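PDB 6SMO: Ketoacyl_synth_N domain-containing protein from Photorhabdus luminescens subsp. laumondii, which belongs to the beta-ketoacyl synthase family, pairs with a ketosynthase-domain protein and probably takes part in building polyketide chains from acyl-carrier-protein-bound units. Local coordinates for residues Arg64-Glu68 and Phe69-Gly73; Leu310-Phe314 and Ser315-Val319. All coordinates share one frame; numbering follows the deposited sequence.

Contact 1 of 2, residues Arg64-Glu68 and Phe69-Gly73; sequences RKIDE and FSVYG
Asp67 and Phe69 meet at the start of helix 68-84, where the aspartate side chain turns back to the backbone N-H of Phe69. Its CB lies 3.8 Å from Phe69 CD1, and because CG stands anti to the backbone N (chi1 -169°) the carboxylate swings toward the helix start. CG passes the same ring carbon, and OD2 then reaches Phe69 N at 3.3 Å, a nearly straight but weak bond (170°). OD2 also lies at the edge of the phenyl ring, in its plane, with the carboxylate turned 45° from the ring. The remaining oxygen, OD1, accepts from the backbone N of His109, so the two oxygens serve different chain segments. This is an N-cap in the form of an Asx turn, opening a helix of the thiolase-like ketoacyl synthase fold. Asp67 O takes up the next helical bond, from Val71 N at 3.3 Å, and a weak one from Ser70 N. One residue on, Glu68 O accepts from Tyr72 N at 2.9 Å and also sits over one face of the tyrosine ring, toward its rim. Glu68 bends at chi2, and its OE2 forms a salt bridge with Arg63. Ile66, just ahead of the cap, crosses Val71 at about a right angle and brings its CD1 to 3.7 Å from Val71 CG2.

Contact 2 of 2, residues Leu310-Phe314 and Ser315-Val319; sequences LDNQF and SVSGV
Ser317 OG receives the backbone N-H of Gln313 at 2.8 Å, closing a tight loop built from consecutive beta turns between helices 307-310 and 319-329. The run Asn-Gln-Phe-Ser-Val-Ser-Gly is consistent with a variant of the glycine-rich loop that ketosynthases carry at this point of the thiolase fold. Phe314 and Ser315 are the central residues of a first turn resembling type II', with Phe314 at positive phi, held by a weak bond from Val316 N to Gln313 O. A second turn overlaps it, with a weak bond from Ser317 N to Phe314 O at 3.0 Å.

The serine hydroxyl oxygen sits beside the glutamine stem as well, 3.4 Å from Gln313 CB. Beyond CG the glutamine chain is extended (chi2 -178°), which carries its amide past the neighbouring valine: NE2 lies 3.6 Å from Val316 CG1, and the two side chains cross obliquely. Gln313 CB also touches Val316 CB at 3.7 Å.

On the preceding residue, Asn312 turns CG opposite its own backbone N (chi1 -169°), which brings OD1 round to accept a weak bond from Phe314 N at 3.3 Å, an Asx turn that ties the asparagine to the first beta turn. The phenyl ring of Phe314 meets Phe104 edge-to-face and packs on Tyr162 of the partner ketosynthase chain. Ser315 OG is hydrogen-bonded to Glu187 OE1 and Gly101 O, joining the loop to the neighbouring strands. Over one face of the Phe314 ring, offset toward its rim, stands Asn312 ND2, 3.7 Å above the plane.

Overall arrangement
Contact 1 comes first along the chain and is finished long before contact 2 begins; their centres are 18 Å apart and their nearest atoms about 8 Å, without touching. Residues 64-73 lead into helix 68-84 and residues 310-319 into helix 319-329; the centre of contact 1 is about 17 Å from the centre of the chain and that of contact 2 about 6 Å. Strand 180-187 and its sheet link the two: Phe69 O is hydrogen-bonded to Ser186 OG and Ser315 OG to Glu187 OE1. The Phe69 side chain is about 9 Å from the bound pentaketo-dodecanal. Both contacts reach other chains, contact 1 through Arg64 and Lys65 and contact 2 through Phe314.

Contact 1 of 2, residues Arg64-Glu68 and Phe69-Gly73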
ATOM      1  N   ARG C  64      17.981   6.449  10.517  1.00 54.19           N
ATOM      2  CA  ARG C  64      18.116   7.815   9.940  1.00 54.92           C
ATOM      3  C   ARG C  64      17.040   8.054   8.871  1.00 52.52           C
ATOM      4  O   ARG C  64      16.533   9.190   8.798  1.00 51.52           O
ATOM      5  CB  ARG C  64      19.505   7.993   9.316  1.00 57.21           C
ATOM      6  CG  ARG C  64      20.061   9.407   9.402  1.00 59.43           C
ATOM      7  CD  ARG C  64      20.955   9.746   8.223  1.00 61.17           C
ATOM      8  NE  ARG C  64      20.178  10.240   7.094  1.00 62.00           N
ATOM      9  CZ  ARG C  64      19.665  11.466   6.996  1.00 62.47           C
ATOM     10  NH1 ARG C  64      18.967  11.803   5.924  1.00 62.50           N
ATOM     11  NH2 ARG C  64      19.841  12.351   7.964  1.00 63.23           N
ATOM     12  N   LYS C  65      16.706   7.023   8.085  1.00 50.46           N
ATOM     13  CA  LYS C  65      15.967   7.144   6.797  1.00 49.02           C
ATOM     14  C   LYS C  65      14.549   6.558   6.896  1.00 48.45           C
ATOM     15  O   LYS C  65      13.912   6.422   5.832  1.00 49.16           O
ATOM     16  CB  LYS C  65      16.758   6.461   5.673  1.00 48.67           C
ATOM     17  CG  LYS C  65      17.090   4.989   5.887  1.00 48.61           C
ATOM     18  CD  LYS C  65      17.957   4.396   4.796  1.00 48.56           C
ATOM     19  CE  LYS C  65      19.427   4.708   4.979  1.00 48.61           C
ATOM     20  NZ  LYS C  65      20.194   4.517   3.725  1.00 48.72           N
ATOM     21  N   ILE C  66      14.059   6.245   8.104  1.00 47.59           N
ATOM     22  CA  ILE C  66      12.684   5.692   8.323  1.00 47.08           C
ATOM     23  C   ILE C  66      11.949   6.530   9.379  1.00 46.61           C
ATOM     24  O   ILE C  66      12.618   7.085  10.272  1.00 46.79           O
ATOM     25  CB  ILE C  66      12.727   4.198   8.706  1.00 46.69           C
ATOM     26  CG1 ILE C  66      13.402   3.962  10.062  1.00 47.09           C
ATOM     27  CG2 ILE C  66      13.375   3.386   7.593  1.00 46.63           C
ATOM     28  CD1 ILE C  66      13.367   2.526  10.535  1.00 47.05           C
ATOM     29  N   ASP C  67      10.618   6.594   9.268  1.00 46.23           N
ATOM     30  CA  ASP C  67       9.709   7.288  10.220  1.00 45.99           C
ATOM     31  C   ASP C  67       9.508   6.395  11.451  1.00 45.88           C
ATOM     32  O   ASP C  67       9.824   5.193  11.366  1.00 45.98           O
ATOM     33  CB  ASP C  67       8.375   7.633   9.553  1.00 45.51           C
ATOM     34  CG  ASP C  67       7.506   8.573  10.372  1.00 45.26           C
ATOM     35  OD1 ASP C  67       7.683   9.797  10.240  1.00 46.27           O
ATOM     36  OD2 ASP C  67       6.668   8.069  11.147  1.00 44.91           O
ATOM     37  N   GLU C  68       8.991   6.967  12.545  1.00 45.96           N
ATOM     38  CA  GLU C  68       8.828   6.297  13.865  1.00 46.25           C
ATOM     39  C   GLU C  68       7.804   5.155  13.784  1.00 44.76           C
ATOM     40  O   GLU C  68       7.926   4.217  14.596  1.00 45.05           O
ATOM     41  CB  GLU C  68       8.425   7.317  14.933  1.00 47.09           C
ATOM     42  CG  GLU C  68       9.546   8.265  15.321  1.00 48.69           C
ATOM     43  CD  GLU C  68      10.761   7.596  15.942  1.00 50.17           C
ATOM     44  OE1 GLU C  68      10.575   6.724  16.816  1.00 51.12           O
ATOM     45  OE2 GLU C  68      11.891   7.942  15.543  1.00 50.86           O
ATOM     46  N   PHE C  69       6.836   5.215  12.862  1.00 43.40           N
ATOM     47  CA  PHE C  69       5.784   4.174  12.699  1.00 42.37           C
ATOM     48  C   PHE C  69       6.429   2.880  12.185  1.00 41.42           C
ATOM     49  O   PHE C  69       5.982   1.789  12.589  1.00 40.37           O
ATOM     50  CB  PHE C  69       4.637   4.664  11.806  1.00 41.87           C
ATOM     51  CG  PHE C  69       4.764   4.346  10.337  1.00 41.52           C
ATOM     52  CD1 PHE C  69       5.440   5.201   9.482  1.00 41.59           C
ATOM     53  CD2 PHE C  69       4.186   3.203   9.804  1.00 41.01           C
ATOM     54  CE1 PHE C  69       5.548   4.914   8.129  1.00 41.15           C
ATOM     55  CE2 PHE C  69       4.297   2.916   8.450  1.00 40.66           C
ATOM     56  CZ  PHE C  69       4.977   3.773   7.616  1.00 40.85           C
ATOM     57  N   SER C  70       7.453   2.998  11.331  1.00 41.13           N
ATOM     58  CA  SER C  70       8.276   1.865  10.831  1.00 41.16           C
ATOM     59  C   SER C  70       9.182   1.343  11.954  1.00 41.18           C
ATOM     60  O   SER C  70       9.391   0.116  12.015  1.00 40.46           O
ATOM     61  CB  SER C  70       9.072   2.253   9.609  1.00 41.30           C
ATOM     62  OG  SER C  70       8.222   2.412   8.482  1.00 41.52           O
ATOM     63  N   VAL C  71       9.694   2.241  12.806  1.00 41.07           N
ATOM     64  CA  VAL C  71      10.543   1.901  13.989  1.00 41.30           C
ATOM     65  C   VAL C  71       9.712   1.049  14.958  1.00 41.12           C
ATOM     66  O   VAL C  71      10.213  -0.009  15.384  1.00 41.48           O
ATOM     67  CB  VAL C  71      11.105   3.164  14.673  1.00 41.63           C
ATOM     68  CG1 VAL C  71      11.749   2.856  16.019  1.00 42.04           C
ATOM     69  CG2 VAL C  71      12.088   3.899  13.774  1.00 41.75           C
ATOM     70  N   TYR C  72       8.490   1.491  15.280  1.00 40.68           N
ATOM     71  CA  TYR C  72       7.541   0.794  16.191  1.00 40.60           C
ATOM     72  C   TYR C  72       7.189  -0.587  15.624  1.00 40.45           C
ATOM     73  O   TYR C  72       7.022  -1.537  16.413  1.00 40.06           O
ATOM     74  CB  TYR C  72       6.260   1.610  16.396  1.00 40.28           C
ATOM     75  CG  TYR C  72       6.425   2.968  17.034  1.00 40.37           C
ATOM     76  CD1 TYR C  72       7.425   3.226  17.959  1.00 40.66           C
ATOM     77  CD2 TYR C  72       5.546   3.997  16.732  1.00 40.20           C
ATOM     78  CE1 TYR C  72       7.564   4.475  18.545  1.00 41.05           C
ATOM     79  CE2 TYR C  72       5.667   5.249  17.313  1.00 40.46           C
ATOM     80  CZ  TYR C  72       6.679   5.490  18.224  1.00 41.05           C
ATOM     81  OH  TYR C  72       6.804   6.722  18.799  1.00 41.67           O
ATOM     82  N   GLY C  73       7.069  -0.688  14.297  1.00 40.44           N
ATOM     83  CA  GLY C  73       6.713  -1.931  13.585  1.00 40.36           C
ATOM     84  C   GLY C  73       7.792  -2.992  13.713  1.00 40.69           C
ATOM     85  O   GLY C  73       7.440  -4.154  13.993  1.00 40.48           O
TER

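Contact 2 of 2, residues Leu310-Phe314 and Ser315-Val319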
ATOM      1  N   LEU C 310      -6.861   1.203  26.715  1.00 48.02           N
ATOM      2  CA  LEU C 310      -5.912   1.145  25.573  1.00 47.28           C
ATOM      3  C   LEU C 310      -6.000   2.376  24.664  1.00 46.67           C
ATOM      4  O   LEU C 310      -5.061   2.576  23.908  1.00 45.04           O
ATOM      5  CB  LEU C 310      -6.170  -0.141  24.782  1.00 46.76           C
ATOM      6  CG  LEU C 310      -5.824  -1.441  25.499  1.00 46.96           C
ATOM      7  CD1 LEU C 310      -6.216  -2.639  24.656  1.00 46.71           C
ATOM      8  CD2 LEU C 310      -4.348  -1.496  25.837  1.00 47.07           C
ATOM      9  N   ASP C 311      -7.148   3.058  24.606  1.00 46.69           N
ATOM     10  CA  ASP C 311      -7.397   4.294  23.799  1.00 46.75           C
ATOM     11  C   ASP C 311      -7.607   3.986  22.309  1.00 45.40           C
ATOM     12  O   ASP C 311      -7.517   2.832  21.899  1.00 45.51           O
ATOM     13  CB  ASP C 311      -6.429   5.454  24.070  1.00 47.97           C
ATOM     14  CG  ASP C 311      -6.053   5.648  25.523  1.00 49.42           C
ATOM     15  OD1 ASP C 311      -6.945   5.942  26.326  1.00 50.75           O
ATOM     16  OD2 ASP C 311      -4.870   5.488  25.829  1.00 50.82           O
ATOM     17  N   ASN C 312      -7.819   5.021  21.507  1.00 44.23           N
ATOM     18  CA  ASN C 312      -8.016   4.797  20.057  1.00 43.16           C
ATOM     19  C   ASN C 312      -6.636   4.800  19.404  1.00 42.59           C
ATOM     20  O   ASN C 312      -5.949   5.811  19.502  1.00 43.40           O
ATOM     21  CB  ASN C 312      -8.937   5.858  19.460  1.00 42.87           C
ATOM     22  CG  ASN C 312      -9.378   5.538  18.052  1.00 42.46           C
ATOM     23  OD1 ASN C 312      -9.228   4.418  17.595  1.00 42.05           O
ATOM     24  ND2 ASN C 312      -9.927   6.514  17.363  1.00 42.29           N
ATOM     25  N   GLN C 313      -6.247   3.682  18.796  1.00 41.69           N
ATOM     26  CA  GLN C 313      -4.926   3.584  18.128  1.00 41.16           C
ATOM     27  C   GLN C 313      -5.118   3.405  16.622  1.00 39.78           C
ATOM     28  O   GLN C 313      -4.119   3.131  15.954  1.00 39.54           O
ATOM     29  CB  GLN C 313      -4.140   2.412  18.707  1.00 41.38           C
ATOM     30  CG  GLN C 313      -4.123   2.378  20.225  1.00 42.29           C
ATOM     31  CD  GLN C 313      -3.303   1.225  20.736  1.00 42.34           C
ATOM     32  OE1 GLN C 313      -3.825   0.255  21.274  1.00 42.25           O
ATOM     33  NE2 GLN C 313      -2.002   1.319  20.554  1.00 42.64           N
ATOM     34  N   PHE C 314      -6.352   3.551  16.132  1.00 39.27           N
ATOM     35  CA  PHE C 314      -6.669   3.349  14.693  1.00 38.59           C
ATOM     36  C   PHE C 314      -6.344   1.911  14.291  1.00 37.32           C
ATOM     37  O   PHE C 314      -6.943   1.006  14.859  1.00 36.85           O
ATOM     38  CB  PHE C 314      -6.100   4.458  13.809  1.00 38.90           C
ATOM     39  CG  PHE C 314      -6.564   5.820  14.241  1.00 39.92           C
ATOM     40  CD1 PHE C 314      -7.768   6.326  13.794  1.00 40.43           C
ATOM     41  CD2 PHE C 314      -5.828   6.563  15.143  1.00 40.31           C
ATOM     42  CE1 PHE C 314      -8.212   7.565  14.217  1.00 41.30           C
ATOM     43  CE2 PHE C 314      -6.270   7.801  15.565  1.00 41.13           C
ATOM     44  CZ  PHE C 314      -7.459   8.298  15.099  1.00 41.63           C
ATOM     45  N   SER C 315      -5.419   1.729  13.352  1.00 36.96           N
ATOM     46  CA  SER C 315      -5.071   0.385  12.825  1.00 36.80           C
ATOM     47  C   SER C 315      -4.562  -0.551  13.927  1.00 37.02           C
ATOM     48  O   SER C 315      -4.777  -1.754  13.808  1.00 36.29           O
ATOM     49  CB  SER C 315      -4.136   0.463  11.653  1.00 36.59           C
ATOM     50  OG  SER C 315      -2.866   0.938  12.048  1.00 36.71           O
ATOM     51  N   VAL C 316      -3.816  -0.033  14.895  1.00 37.81           N
ATOM     52  CA  VAL C 316      -3.307  -0.871  16.018  1.00 38.79           C
ATOM     53  C   VAL C 316      -4.491  -1.386  16.846  1.00 39.33           C
ATOM     54  O   VAL C 316      -4.396  -2.502  17.371  1.00 40.33           O
ATOM     55  CB  VAL C 316      -2.251  -0.131  16.859  1.00 38.96           C
ATOM     56  CG1 VAL C 316      -1.573  -1.057  17.850  1.00 39.34           C
ATOM     57  CG2 VAL C 316      -1.214   0.527  15.974  1.00 38.94           C
ATOM     58  N   SER C 317      -5.527  -0.567  17.026  1.00 39.86           N
ATOM     59  CA  SER C 317      -6.735  -0.996  17.776  1.00 40.48           C
ATOM     60  C   SER C 317      -7.347  -2.220  17.091  1.00 40.31           C
ATOM     61  O   SER C 317      -7.524  -2.199  15.872  1.00 40.17           O
ATOM     62  CB  SER C 317      -7.726   0.111  17.890  1.00 40.93           C
ATOM     63  OG  SER C 317      -7.246   1.105  18.768  1.00 42.04           O
ATOM     64  N   GLY C 318      -7.721  -3.220  17.878  1.00 40.55           N
ATOM     65  CA  GLY C 318      -8.229  -4.487  17.318  1.00 40.28           C
ATOM     66  C   GLY C 318      -7.115  -5.507  17.154  1.00 40.28           C
ATOM     67  O   GLY C 318      -7.365  -6.698  17.427  1.00 40.84           O
ATOM     68  N   VAL C 319      -5.930  -5.059  16.724  1.00 39.77           N
ATOM     69  CA  VAL C 319      -4.707  -5.903  16.568  1.00 39.83           C
ATOM     70  C   VAL C 319      -4.104  -6.155  17.956  1.00 40.32           C
ATOM     71  O   VAL C 319      -3.827  -7.329  18.269  1.00 40.89           O
ATOM     72  CB  VAL C 319      -3.682  -5.257  15.613  1.00 39.46           C
ATOM     73  CG1 VAL C 319      -2.398  -6.069  15.520  1.00 39.57           C
ATOM     74  CG2 VAL C 319      -4.266  -5.029  14.228  1.00 38.69           C
TER